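Local coordinates for protein transcriptional regulator, LYSR family (Neisseria meningitidis, PDB 4AB5) that probably acts as a LysR-type, DNA-binding regulator of methionine biosynthesis genes, the chain here being its regulatory domain, which belongs to the periplasmic-binding-protein clan, at residues L10-E15 and D21-A26; V83-P88 and W159-Y164; E106-Y111 and D119-I124; A142-V147 and A154-W159. One frame throughout, in Å; residues are numbered along the deposited sequence.

Interaction 1. Residues L10-E15 and D21-A26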
loop_
_atom_site.group_PDB
_atom_site.type_symbol
_atom_site.label_atom_id
_atom_site.label_comp_id
_atom_site.label_asym_id
_atom_site.label_seq_id
_atom_site.Cartn_x
_atom_site.Cartn_y
_atom_site.Cartn_z
ATOM N N LEU B 10 4.768 9.067 -20.752
ATOM C CA LEU B 10 5.646 8.488 -19.752
ATOM C C LEU B 10 4.868 7.411 -18.985
ATOM O O LEU B 10 4.210 7.702 -17.988
ATOM C CB LEU B 10 6.277 9.561 -18.844
ATOM C CG LEU B 10 7.185 9.130 -17.669
ATOM C CD1 LEU B 10 8.173 8.026 -18.047
ATOM C CD2 LEU B 10 7.930 10.321 -17.114
ATOM N N ARG B 11 4.899 6.176 -19.528
ATOM C CA ARG B 11 4.276 4.991 -18.940
ATOM C C ARG B 11 5.379 4.337 -18.105
ATOM O O ARG B 11 6.388 3.873 -18.651
ATOM C CB ARG B 11 3.726 4.041 -20.031
ATOM C CG ARG B 11 2.656 4.677 -20.934
ATOM C CD ARG B 11 2.402 3.890 -22.209
ATOM N NE ARG B 11 3.563 3.878 -23.107
ATOM C CZ ARG B 11 3.695 3.077 -24.159
ATOM N NH1 ARG B 11 2.732 2.227 -24.480
ATOM N NH2 ARG B 11 4.794 3.120 -24.899
ATOM N N ILE B 12 5.236 4.415 -16.771
ATOM C CA ILE B 12 6.216 3.901 -15.813
ATOM C C ILE B 12 5.930 2.447 -15.442
ATOM O O ILE B 12 4.883 2.155 -14.878
ATOM C CB ILE B 12 6.386 4.825 -14.566
ATOM C CG1 ILE B 12 6.781 6.271 -14.971
ATOM C CG2 ILE B 12 7.428 4.253 -13.614
ATOM C CD1 ILE B 12 6.060 7.331 -14.256
ATOM N N ALA B 13 6.872 1.543 -15.764
ATOM C CA ALA B 13 6.786 0.127 -15.433
ATOM C C ALA B 13 7.576 -0.104 -14.139
ATOM O O ALA B 13 8.769 0.219 -14.062
ATOM C CB ALA B 13 7.338 -0.717 -16.566
ATOM N N VAL B 14 6.873 -0.596 -13.098
ATOM C CA VAL B 14 7.435 -0.826 -11.769
ATOM C C VAL B 14 6.745 -2.005 -11.087
ATOM O O VAL B 14 5.518 -2.037 -10.998
ATOM C CB VAL B 14 7.454 0.479 -10.903
ATOM C CG1 VAL B 14 6.077 1.138 -10.822
ATOM C CG2 VAL B 14 8.053 0.253 -9.510
ATOM N N GLU B 15 7.540 -2.979 -10.626
ATOM C CA GLU B 15 7.021 -4.145 -9.918
ATOM C C GLU B 15 7.451 -4.151 -8.440
ATOM O O GLU B 15 7.035 -5.034 -7.689
ATOM C CB GLU B 15 7.435 -5.450 -10.625
ATOM C CG GLU B 15 6.776 -5.698 -11.976
ATOM C CD GLU B 15 5.259 -5.647 -12.049
ATOM O OE1 GLU B 15 4.586 -6.231 -11.169
ATOM O OE2 GLU B 15 4.745 -5.039 -13.016
ATOM N N ASP B 21 6.752 4.683 -2.643
ATOM C CA ASP B 21 6.909 5.723 -1.628
ATOM C C ASP B 21 7.588 6.986 -2.142
ATOM O O ASP B 21 7.183 8.086 -1.765
ATOM C CB ASP B 21 7.614 5.176 -0.377
ATOM C CG ASP B 21 6.735 4.305 0.507
ATOM O OD1 ASP B 21 5.521 4.175 0.203
ATOM O OD2 ASP B 21 7.256 3.761 1.510
ATOM N N TRP B 22 8.607 6.831 -3.009
ATOM C CA TRP B 22 9.323 7.959 -3.613
ATOM C C TRP B 22 8.908 8.241 -5.068
ATOM O O TRP B 22 9.031 9.386 -5.520
ATOM C CB TRP B 22 10.849 7.802 -3.483
ATOM C CG TRP B 22 11.368 6.458 -3.886
ATOM C CD1 TRP B 22 11.671 5.420 -3.058
ATOM C CD2 TRP B 22 11.663 6.010 -5.213
ATOM N NE1 TRP B 22 12.145 4.356 -3.785
ATOM C CE2 TRP B 22 12.145 4.690 -5.113
ATOM C CE3 TRP B 22 11.571 6.601 -6.487
ATOM C CZ2 TRP B 22 12.506 3.940 -6.234
ATOM C CZ3 TRP B 22 11.907 5.848 -7.599
ATOM C CH2 TRP B 22 12.394 4.543 -7.466
ATOM N N LEU B 23 8.395 7.214 -5.776
ATOM C CA LEU B 23 7.968 7.318 -7.167
ATOM C C LEU B 23 6.675 8.093 -7.357
ATOM O O LEU B 23 6.570 8.845 -8.326
ATOM C CB LEU B 23 7.894 5.933 -7.839
ATOM C CG LEU B 23 7.844 5.921 -9.372
ATOM C CD1 LEU B 23 9.098 6.516 -9.970
ATOM C CD2 LEU B 23 7.635 4.516 -9.891
HETATM N N MSE B 24 5.690 7.906 -6.455
HETATM C CA MSE B 24 4.414 8.629 -6.518
HETATM C C MSE B 24 4.605 10.147 -6.339
HETATM O O MSE B 24 4.185 10.865 -7.242
HETATM C CB MSE B 24 3.349 8.028 -5.576
HETATM C CG MSE B 24 2.987 6.575 -5.898
HETATM SE SE MSE B 24 2.480 6.216 -7.756
HETATM C CE MSE B 24 4.180 5.489 -8.480
ATOM N N PRO B 25 5.305 10.678 -5.287
ATOM C CA PRO B 25 5.541 12.137 -5.235
ATOM C C PRO B 25 6.476 12.664 -6.335
ATOM O O PRO B 25 6.419 13.853 -6.643
ATOM C CB PRO B 25 6.097 12.376 -3.827
ATOM C CG PRO B 25 6.622 11.090 -3.388
ATOM C CD PRO B 25 5.872 10.008 -4.096
ATOM N N ALA B 26 7.309 11.788 -6.948
ATOM C CA ALA B 26 8.195 12.159 -8.064
ATOM C C ALA B 26 7.328 12.486 -9.283
ATOM O O ALA B 26 7.607 13.461 -9.988
ATOM C CB ALA B 26 9.170 11.034 -8.384
#

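Interaction 2. Residues V83-P88 and W159-Y164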
loop_
_atom_site.group_PDB
_atom_site.type_symbol
_atom_site.label_atom_id
_atom_site.label_comp_id
_atom_site.label_asym_id
_atom_site.label_seq_id
_atom_site.Cartn_x
_atom_site.Cartn_y
_atom_site.Cartn_z
ATOM N N VAL B 83 17.786 -3.724 5.564
ATOM C CA VAL B 83 17.959 -4.061 6.974
ATOM C C VAL B 83 16.956 -5.113 7.390
ATOM O O VAL B 83 15.840 -5.152 6.861
ATOM C CB VAL B 83 17.964 -2.826 7.924
ATOM C CG1 VAL B 83 19.140 -1.898 7.623
ATOM C CG2 VAL B 83 16.637 -2.062 7.889
ATOM N N GLY B 84 17.378 -5.970 8.315
ATOM C CA GLY B 84 16.530 -6.999 8.888
ATOM C C GLY B 84 15.761 -6.388 10.041
ATOM O O GLY B 84 16.326 -5.618 10.821
ATOM N N ILE B 85 14.454 -6.668 10.124
ATOM C CA ILE B 85 13.613 -6.169 11.210
ATOM C C ILE B 85 12.986 -7.290 11.999
ATOM O O ILE B 85 12.526 -8.278 11.421
ATOM C CB ILE B 85 12.580 -5.078 10.791
ATOM C CG1 ILE B 85 11.583 -5.575 9.705
ATOM C CG2 ILE B 85 13.293 -3.791 10.373
ATOM C CD1 ILE B 85 10.223 -4.842 9.661
ATOM N N CYS B 86 12.997 -7.144 13.323
ATOM C CA CYS B 86 12.379 -8.067 14.279
ATOM C C CYS B 86 11.775 -7.245 15.426
ATOM O O CYS B 86 12.060 -6.055 15.536
ATOM C CB CYS B 86 13.370 -9.119 14.780
ATOM S SG CYS B 86 14.642 -8.482 15.900
ATOM N N ALA B 87 10.930 -7.857 16.258
ATOM C CA ALA B 87 10.330 -7.174 17.405
ATOM C C ALA B 87 11.436 -6.947 18.450
ATOM O O ALA B 87 12.380 -7.742 18.486
ATOM C CB ALA B 87 9.215 -8.022 17.997
ATOM N N PRO B 88 11.373 -5.885 19.296
ATOM C CA PRO B 88 12.446 -5.671 20.290
ATOM C C PRO B 88 12.728 -6.856 21.231
ATOM O O PRO B 88 13.859 -7.016 21.674
ATOM C CB PRO B 88 11.968 -4.435 21.056
ATOM C CG PRO B 88 11.068 -3.729 20.103
ATOM C CD PRO B 88 10.348 -4.825 19.390
ATOM N N TRP B 159 15.582 3.330 4.921
ATOM C CA TRP B 159 14.735 4.521 4.852
ATOM C C TRP B 159 13.243 4.262 5.168
ATOM O O TRP B 159 12.611 5.112 5.794
ATOM C CB TRP B 159 14.934 5.305 3.538
ATOM C CG TRP B 159 14.632 4.525 2.297
ATOM C CD1 TRP B 159 15.527 3.868 1.508
ATOM C CD2 TRP B 159 13.345 4.338 1.689
ATOM N NE1 TRP B 159 14.880 3.279 0.448
ATOM C CE2 TRP B 159 13.536 3.531 0.548
ATOM C CE3 TRP B 159 12.039 4.765 2.006
ATOM C CZ2 TRP B 159 12.477 3.153 -0.287
ATOM C CZ3 TRP B 159 10.992 4.378 1.188
ATOM C CH2 TRP B 159 11.216 3.585 0.054
ATOM N N THR B 160 12.703 3.093 4.754
ATOM C CA THR B 160 11.308 2.680 4.997
ATOM C C THR B 160 11.091 2.366 6.494
ATOM O O THR B 160 10.056 2.720 7.059
ATOM C CB THR B 160 10.970 1.400 4.185
ATOM O OG1 THR B 160 11.596 1.424 2.907
ATOM C CG2 THR B 160 9.476 1.188 4.023
ATOM N N VAL B 161 12.058 1.645 7.090
ATOM C CA VAL B 161 12.086 1.163 8.465
ATOM C C VAL B 161 12.191 2.302 9.494
ATOM O O VAL B 161 11.550 2.227 10.548
ATOM C CB VAL B 161 13.218 0.095 8.595
ATOM C CG1 VAL B 161 13.607 -0.185 10.044
ATOM C CG2 VAL B 161 12.825 -1.193 7.890
HETATM N N MSE B 162 13.010 3.332 9.196
HETATM C CA MSE B 162 13.285 4.486 10.061
HETATM C C MSE B 162 12.098 5.115 10.848
HETATM O O MSE B 162 12.243 5.196 12.067
HETATM C CB MSE B 162 14.195 5.514 9.377
HETATM C CG MSE B 162 15.084 6.282 10.344
HETATM SE SE MSE B 162 15.110 8.209 9.933
HETATM C CE MSE B 162 13.139 8.632 10.062
ATOM N N PRO B 163 10.919 5.494 10.260
ATOM C CA PRO B 163 9.826 6.037 11.108
ATOM C C PRO B 163 9.283 5.076 12.175
ATOM O O PRO B 163 8.810 5.522 13.216
ATOM C CB PRO B 163 8.718 6.375 10.100
ATOM C CG PRO B 163 9.389 6.463 8.791
ATOM C CD PRO B 163 10.535 5.507 8.831
ATOM N N TYR B 164 9.357 3.766 11.918
ATOM C CA TYR B 164 8.854 2.726 12.820
ATOM C C TYR B 164 9.771 2.381 13.997
ATOM O O TYR B 164 9.298 1.836 14.996
ATOM C CB TYR B 164 8.417 1.489 12.019
ATOM C CG TYR B 164 7.479 1.853 10.887
ATOM C CD1 TYR B 164 6.147 2.174 11.135
ATOM C CD2 TYR B 164 7.933 1.927 9.577
ATOM C CE1 TYR B 164 5.280 2.507 10.100
ATOM C CE2 TYR B 164 7.076 2.262 8.533
ATOM C CZ TYR B 164 5.750 2.555 8.801
ATOM O OH TYR B 164 4.897 2.902 7.786
#

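Interaction 3. Residues E106-Y111 and D119-I124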
loop_
_atom_site.group_PDB
_atom_site.type_symbol
_atom_site.label_atom_id
_atom_site.label_comp_id
_atom_site.label_asym_id
_atom_site.label_seq_id
_atom_site.Cartn_x
_atom_site.Cartn_y
_atom_site.Cartn_z
ATOM N N GLU B 106 12.903 -19.062 11.421
ATOM C CA GLU B 106 12.023 -17.901 11.381
ATOM C C GLU B 106 11.082 -17.818 10.181
ATOM O O GLU B 106 11.461 -18.199 9.077
ATOM C CB GLU B 106 12.877 -16.620 11.455
ATOM C CG GLU B 106 13.180 -16.091 12.857
ATOM C CD GLU B 106 14.050 -16.900 13.792
ATOM O OE1 GLU B 106 15.278 -16.954 13.556
ATOM O OE2 GLU B 106 13.530 -17.359 14.836
ATOM N N THR B 107 9.876 -17.240 10.400
ATOM C CA THR B 107 8.871 -16.954 9.369
ATOM C C THR B 107 9.314 -15.638 8.717
ATOM O O THR B 107 9.590 -14.670 9.424
ATOM C CB THR B 107 7.447 -16.864 10.007
ATOM O OG1 THR B 107 7.015 -18.169 10.389
ATOM C CG2 THR B 107 6.400 -16.256 9.071
ATOM N N LEU B 108 9.403 -15.604 7.383
ATOM C CA LEU B 108 9.810 -14.411 6.651
ATOM C C LEU B 108 8.588 -13.684 6.072
ATOM O O LEU B 108 7.797 -14.285 5.343
ATOM C CB LEU B 108 10.844 -14.768 5.550
ATOM C CG LEU B 108 11.549 -13.592 4.815
ATOM C CD1 LEU B 108 12.416 -12.758 5.763
ATOM C CD2 LEU B 108 12.384 -14.099 3.667
ATOM N N ILE B 109 8.424 -12.403 6.427
ATOM C CA ILE B 109 7.327 -11.569 5.926
ATOM C C ILE B 109 7.829 -10.734 4.751
ATOM O O ILE B 109 8.814 -10.010 4.883
ATOM C CB ILE B 109 6.596 -10.758 7.034
ATOM C CG1 ILE B 109 6.294 -11.661 8.254
ATOM C CG2 ILE B 109 5.301 -10.122 6.481
ATOM C CD1 ILE B 109 6.150 -10.958 9.520
ATOM N N THR B 110 7.224 -10.946 3.568
ATOM C CA THR B 110 7.605 -10.296 2.308
ATOM C C THR B 110 6.369 -9.791 1.555
ATOM O O THR B 110 5.237 -10.065 1.961
ATOM C CB THR B 110 8.347 -11.313 1.377
ATOM O OG1 THR B 110 7.410 -12.213 0.777
ATOM C CG2 THR B 110 9.454 -12.101 2.073
ATOM N N TYR B 111 6.596 -9.122 0.406
ATOM C CA TYR B 111 5.537 -8.702 -0.512
ATOM C C TYR B 111 5.111 -9.950 -1.307
ATOM O O TYR B 111 5.924 -10.874 -1.434
ATOM C CB TYR B 111 6.007 -7.563 -1.429
ATOM C CG TYR B 111 6.393 -6.327 -0.651
ATOM C CD1 TYR B 111 5.429 -5.548 -0.018
ATOM C CD2 TYR B 111 7.728 -5.969 -0.491
ATOM C CE1 TYR B 111 5.782 -4.419 0.725
ATOM C CE2 TYR B 111 8.095 -4.845 0.257
ATOM C CZ TYR B 111 7.116 -4.074 0.862
ATOM O OH TYR B 111 7.465 -2.967 1.597
ATOM N N ASP B 119 15.498 -9.157 -3.000
ATOM C CA ASP B 119 16.946 -9.086 -2.789
ATOM C C ASP B 119 17.497 -10.065 -1.770
ATOM O O ASP B 119 18.467 -10.754 -2.082
ATOM C CB ASP B 119 17.399 -7.654 -2.493
ATOM C CG ASP B 119 17.796 -6.841 -3.722
ATOM O OD1 ASP B 119 17.250 -7.097 -4.813
ATOM O OD2 ASP B 119 18.627 -5.936 -3.582
ATOM N N LEU B 120 16.878 -10.156 -0.572
ATOM C CA LEU B 120 17.297 -11.099 0.475
ATOM C C LEU B 120 17.252 -12.568 -0.009
ATOM O O LEU B 120 18.327 -13.162 -0.070
ATOM C CB LEU B 120 16.564 -10.877 1.819
ATOM C CG LEU B 120 16.666 -12.028 2.850
ATOM C CD1 LEU B 120 18.000 -12.033 3.552
ATOM C CD2 LEU B 120 15.558 -11.950 3.849
ATOM N N PRO B 121 16.091 -13.143 -0.434
ATOM C CA PRO B 121 16.107 -14.528 -0.941
ATOM C C PRO B 121 17.059 -14.765 -2.111
ATOM O O PRO B 121 17.858 -15.698 -2.054
ATOM C CB PRO B 121 14.646 -14.777 -1.332
ATOM C CG PRO B 121 13.859 -13.840 -0.448
ATOM C CD PRO B 121 14.710 -12.611 -0.418
ATOM N N LYS B 122 17.011 -13.902 -3.137
ATOM C CA LYS B 122 17.835 -13.999 -4.345
ATOM C C LYS B 122 19.360 -13.955 -4.095
ATOM O O LYS B 122 20.085 -14.823 -4.598
ATOM C CB LYS B 122 17.394 -12.942 -5.386
ATOM C CG LYS B 122 18.285 -12.824 -6.625
ATOM C CD LYS B 122 17.596 -12.124 -7.789
ATOM C CE LYS B 122 17.812 -10.634 -7.797
ATOM N NZ LYS B 122 17.231 -9.991 -9.011
ATOM N N LYS B 123 19.833 -12.936 -3.357
ATOM C CA LYS B 123 21.258 -12.701 -3.108
ATOM C C LYS B 123 21.863 -13.451 -1.929
ATOM O O LYS B 123 23.090 -13.494 -1.827
ATOM C CB LYS B 123 21.523 -11.193 -2.918
ATOM C CG LYS B 123 21.267 -10.330 -4.151
ATOM C CD LYS B 123 21.098 -8.874 -3.766
ATOM C CE LYS B 123 21.632 -7.955 -4.836
ATOM N NZ LYS B 123 21.229 -6.546 -4.605
ATOM N N ILE B 124 21.038 -13.973 -1.004
ATOM C CA ILE B 124 21.547 -14.578 0.234
ATOM C C ILE B 124 21.034 -15.990 0.556
ATOM O O ILE B 124 21.835 -16.882 0.830
ATOM C CB ILE B 124 21.323 -13.578 1.428
ATOM C CG1 ILE B 124 21.775 -12.113 1.074
ATOM C CG2 ILE B 124 21.869 -14.098 2.778
ATOM C CD1 ILE B 124 22.744 -11.349 2.029
#

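Interaction 4. Residues A142-V147 and A154-W159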
loop_
_atom_site.group_PDB
_atom_site.type_symbol
_atom_site.label_atom_id
_atom_site.label_comp_id
_atom_site.label_asym_id
_atom_site.label_seq_id
_atom_site.Cartn_x
_atom_site.Cartn_y
_atom_site.Cartn_z
ATOM N N ALA B 142 1.421 -3.163 7.309
ATOM C CA ALA B 142 0.963 -4.459 7.800
ATOM C C ALA B 142 2.162 -5.368 8.100
ATOM O O ALA B 142 2.128 -6.071 9.104
ATOM C CB ALA B 142 0.024 -5.110 6.799
ATOM N N ILE B 143 3.234 -5.318 7.262
ATOM C CA ILE B 143 4.474 -6.068 7.489
ATOM C C ILE B 143 5.069 -5.701 8.857
ATOM O O ILE B 143 5.324 -6.601 9.657
ATOM C CB ILE B 143 5.512 -5.920 6.334
ATOM C CG1 ILE B 143 4.988 -6.588 5.028
ATOM C CG2 ILE B 143 6.898 -6.502 6.748
ATOM C CD1 ILE B 143 5.847 -6.403 3.773
ATOM N N ILE B 144 5.238 -4.383 9.133
ATOM C CA ILE B 144 5.779 -3.859 10.386
ATOM C C ILE B 144 4.971 -4.296 11.598
ATOM O O ILE B 144 5.570 -4.746 12.577
ATOM C CB ILE B 144 6.083 -2.323 10.300
ATOM C CG1 ILE B 144 7.472 -2.098 9.678
ATOM C CG2 ILE B 144 5.997 -1.604 11.667
ATOM C CD1 ILE B 144 7.443 -1.525 8.386
ATOM N N GLN B 145 3.623 -4.229 11.520
ATOM C CA GLN B 145 2.763 -4.651 12.646
ATOM C C GLN B 145 2.825 -6.143 12.921
ATOM O O GLN B 145 2.744 -6.545 14.069
ATOM C CB GLN B 145 1.313 -4.172 12.496
ATOM C CG GLN B 145 1.134 -2.655 12.584
ATOM C CD GLN B 145 1.715 -2.017 13.826
ATOM O OE1 GLN B 145 1.612 -2.535 14.938
ATOM N NE2 GLN B 145 2.308 -0.851 13.660
ATOM N N LEU B 146 3.008 -6.953 11.866
ATOM C CA LEU B 146 3.158 -8.401 11.955
ATOM C C LEU B 146 4.520 -8.746 12.583
ATOM O O LEU B 146 4.591 -9.616 13.458
ATOM C CB LEU B 146 3.021 -9.046 10.566
ATOM C CG LEU B 146 1.608 -9.189 10.003
ATOM C CD1 LEU B 146 1.663 -9.668 8.580
ATOM C CD2 LEU B 146 0.757 -10.129 10.838
ATOM N N VAL B 147 5.583 -8.022 12.173
ATOM C CA VAL B 147 6.933 -8.185 12.724
ATOM C C VAL B 147 6.913 -7.819 14.236
ATOM O O VAL B 147 7.364 -8.613 15.062
ATOM C CB VAL B 147 8.018 -7.411 11.906
ATOM C CG1 VAL B 147 9.375 -7.477 12.586
ATOM C CG2 VAL B 147 8.137 -7.954 10.482
ATOM N N ALA B 154 11.472 -9.622 8.770
ATOM C CA ALA B 154 11.442 -9.087 7.404
ATOM C C ALA B 154 12.730 -8.375 7.046
ATOM O O ALA B 154 13.530 -8.077 7.926
ATOM C CB ALA B 154 10.268 -8.128 7.238
ATOM N N ALA B 155 12.926 -8.114 5.741
ATOM C CA ALA B 155 14.044 -7.353 5.187
ATOM C C ALA B 155 13.433 -6.177 4.434
ATOM O O ALA B 155 12.633 -6.371 3.511
ATOM C CB ALA B 155 14.875 -8.209 4.244
ATOM N N LEU B 156 13.753 -4.961 4.869
ATOM C CA LEU B 156 13.212 -3.753 4.253
ATOM C C LEU B 156 14.279 -2.673 4.111
ATOM O O LEU B 156 15.247 -2.708 4.871
ATOM C CB LEU B 156 12.015 -3.217 5.072
ATOM C CG LEU B 156 10.699 -3.994 4.997
ATOM C CD1 LEU B 156 9.742 -3.516 6.065
ATOM C CD2 LEU B 156 10.058 -3.885 3.616
ATOM N N PRO B 157 14.139 -1.707 3.165
ATOM C CA PRO B 157 15.144 -0.632 3.068
ATOM C C PRO B 157 15.221 0.130 4.391
ATOM O O PRO B 157 14.203 0.279 5.066
ATOM C CB PRO B 157 14.586 0.280 1.966
ATOM C CG PRO B 157 13.647 -0.566 1.188
ATOM C CD PRO B 157 13.059 -1.521 2.169
ATOM N N TYR B 158 16.421 0.588 4.770
ATOM C CA TYR B 158 16.608 1.345 6.002
ATOM C C TYR B 158 15.686 2.583 6.045
ATOM O O TYR B 158 15.074 2.846 7.083
ATOM C CB TYR B 158 18.096 1.727 6.201
ATOM C CG TYR B 158 18.327 2.629 7.394
ATOM C CD1 TYR B 158 18.297 2.125 8.693
ATOM C CD2 TYR B 158 18.506 4.001 7.230
ATOM C CE1 TYR B 158 18.453 2.959 9.799
ATOM C CE2 TYR B 158 18.663 4.843 8.328
ATOM C CZ TYR B 158 18.649 4.315 9.611
ATOM O OH TYR B 158 18.794 5.132 10.706
ATOM N N TRP B 159 15.582 3.330 4.921
ATOM C CA TRP B 159 14.735 4.521 4.852
ATOM C C TRP B 159 13.243 4.262 5.168
ATOM O O TRP B 159 12.611 5.112 5.794
ATOM C CB TRP B 159 14.934 5.305 3.538
ATOM C CG TRP B 159 14.632 4.525 2.297
ATOM C CD1 TRP B 159 15.527 3.868 1.508
ATOM C CD2 TRP B 159 13.345 4.338 1.689
ATOM N NE1 TRP B 159 14.880 3.279 0.448
ATOM C CE2 TRP B 159 13.536 3.531 0.548
ATOM C CE3 TRP B 159 12.039 4.765 2.006
ATOM C CZ2 TRP B 159 12.477 3.153 -0.287
ATOM C CZ3 TRP B 159 10.992 4.378 1.188
ATOM C CH2 TRP B 159 11.216 3.585 0.054
#

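Interaction 1. Residues L10-E15 and D21-A26
Between V14, next to strand 8-13, and L23 of helix 20-33 the backbones come nearest, 9.4 Å from CA to CA, a gap filled by side chains with no hydrogen bond across it. L23 does all the work from the helix side. With its CG trans to the backbone N (chi1 -163°) it carries the branched end toward the strand, and a single methyl, CD2, makes both contacts. L23 CD2 lies 3.7 Å from I12 CG2, the two side chains passing alongside in opposite senses. The same L23 CD2 is 3.8 Å from V14 CG1, and here the chains meet tip to tip. I12 and V14, two residues apart, both turn their CB toward the helix, whereas A13 between them turns away to P49 and A58. The methyl is thus set between two neighbours on one face of the strand, and all three residues are buried. The arrangement is that of a beta-alpha-beta unit, strand 8-13, helix 20-33 and strand 37-42, in which the helix covers the parallel part of the sheet, as in the Rossmann-like lobes of periplasmic binding proteins. I62 of strand 60-63 touches V14 and L23, and F201 of helix 196-212 closes on I12. M24 lies against I41 of strand 37-42 and also against Q145 of the second subunit, placing helix 20-33 between its own sheet and the dimer partner.

Interaction 2. Residues V83-P88 and W159-Y164
This is a small, buried, wholly apolar contact in which one residue of helix 158-166, V161, rests on the far end of the long strand 72-86. The nearest backbone approach is I85 to V161, 8.0 Å between CA atoms. V83 and I85 alternate with G84, so their side chains rise from the same face of the strand, and V161 points its CB back at them. I85 uses its CG2 branch: I85 CG2 is 3.6 Å from V161 CG2 and equally 3.6 Å from V161 CG1, so that both tips of the valine fork straddle one methyl. This follows from the isoleucine torsion, chi1 60°, which tucks CG1 between backbone N and carbonyl carbon and leaves CG2 trans to the carbonyl carbon. V83 CG2 approaches V161 CG2 at 3.9 Å, the two valines crossing at a slant, while I85 and V161 slide past each other in opposite directions. Strand 154-157, which pairs antiparallel with strand 72-86 (V83 with L156, I85 with A154), runs straight into helix 158-166, and the chain folds back so that the helix covers the neighbouring strand of the same sheet. Strands 72-86 and 171-189 are the long antiparallel pair that in LysR-type regulatory domains connects the two lobes. H172 of strand 171-189 touches both V83 and V161, and L156 also packs on V161. Beyond V161 the helix kinks at P163, whose ring nitrogen has no hydrogen to donate, and Y164 N makes a weak bond to V161 O, 3.0 Å long.

Interaction 3. Residues E106-Y111 and D119-I124
L108 meets no aromatic face across this contact; the ring it approaches is the puckered pyrrolidine of P121, reached at its outer corner, with L108 CD2 4.4 Å from P121 CG. The flat groups lie to the side. The carboxylate of D119 receives K123 from above its plane, K123 NZ standing 2.9 Å from D119 OD2 and 62° out of that plane, a salt bridge over one turn of helix 119-125. The ring of Y111 stacks on H17. T110 OG1 donates to Y111 O at 3.0 Å, again from above the carbonyl plane. The closer contact is between leucines. L108 and L120 reach toward each other tip to tip, each having CG trans to its backbone N (-171° and 165°), and L120 CD2 sits 3.8 Å from L108 CD1 and likewise 3.8 Å from L108 CD2, in the fork of the strand leucine. Strand 108-110, helix 119-125 and strand 134-136 form a beta-alpha-beta unit whose two strands are parallel; R134 touches both L108 and P121, and I175 and L180 lie against L120. Since hydrocarbon alone meets hydrocarbon between strand and helix, the join rests on burial and shape and has no bond to fix its direction. Polar ties hold the helix on a flank turned from L108, where D119 OD2 also bonds to S182 and K123 NZ to Q181 O, and the ion pair probably steadies both charges.

Interaction 4. Residues A142-V147 and A154-W159
I143 on helix 140-148 has CG1 trans to its carbonyl carbon (chi1 -67°), which leaves CG2 as the methyl that reaches A154 and L156. L156 likewise has CG trans to the carbonyl carbon (chi1 -73°), lifting its branched end off the strand toward the helix. I143 CG2 is 3.8 Å from A154 CB and 4.2 Å from L156 CD1, so one methyl spans two strand residues. L156 CD1 is met a second time, by I144 CD1 at 3.8 Å; the CB of I144 does not face the strand, and it is the far end of the side chain that bends in. Farther along the helix V147 CG2 lies 3.9 Å from A154 CB. There the backbones are also nearest, 7.0 Å between the CA atoms of V147 and A154, an approach the small alanine allows. The chain turns back after the helix, and strand 154-157 runs roughly against it, at 137° with the segment axes 10.1 Å apart, packed on one of its faces. In this lobe of the LysR regulatory domain helix 140-148 thus covers a strand of the mixed sheet, the partner of strand 72-86. I109 of strand 108-110 touches I143 and V147. The strand side is held by apolar packing, while the other side adds packing of A142 and L146 on F20 and D40 of the second subunit and one hydrogen bond from Q145 OE1 to its R31.

From the N terminus, interaction 1 closes first, a short loop joining the first strand to its helix. The chain then enters strand 72-86, whose far end opens the long loop that interaction 2 closes only at helix 158-166. Interactions 3 and 4 are nested in that loop, one after the other, and no two contacts cross. Interactions 2 and 4 share W159, with centres about 6 Å apart, and join through the pairing of strands 72-86 and 154-157; interaction 3 abuts interaction 4 where Y111 meets I143. Interaction 1 lies in the other lobe, its centre more than 20 Å from the rest, but W22 packs on W159, linking the two groups.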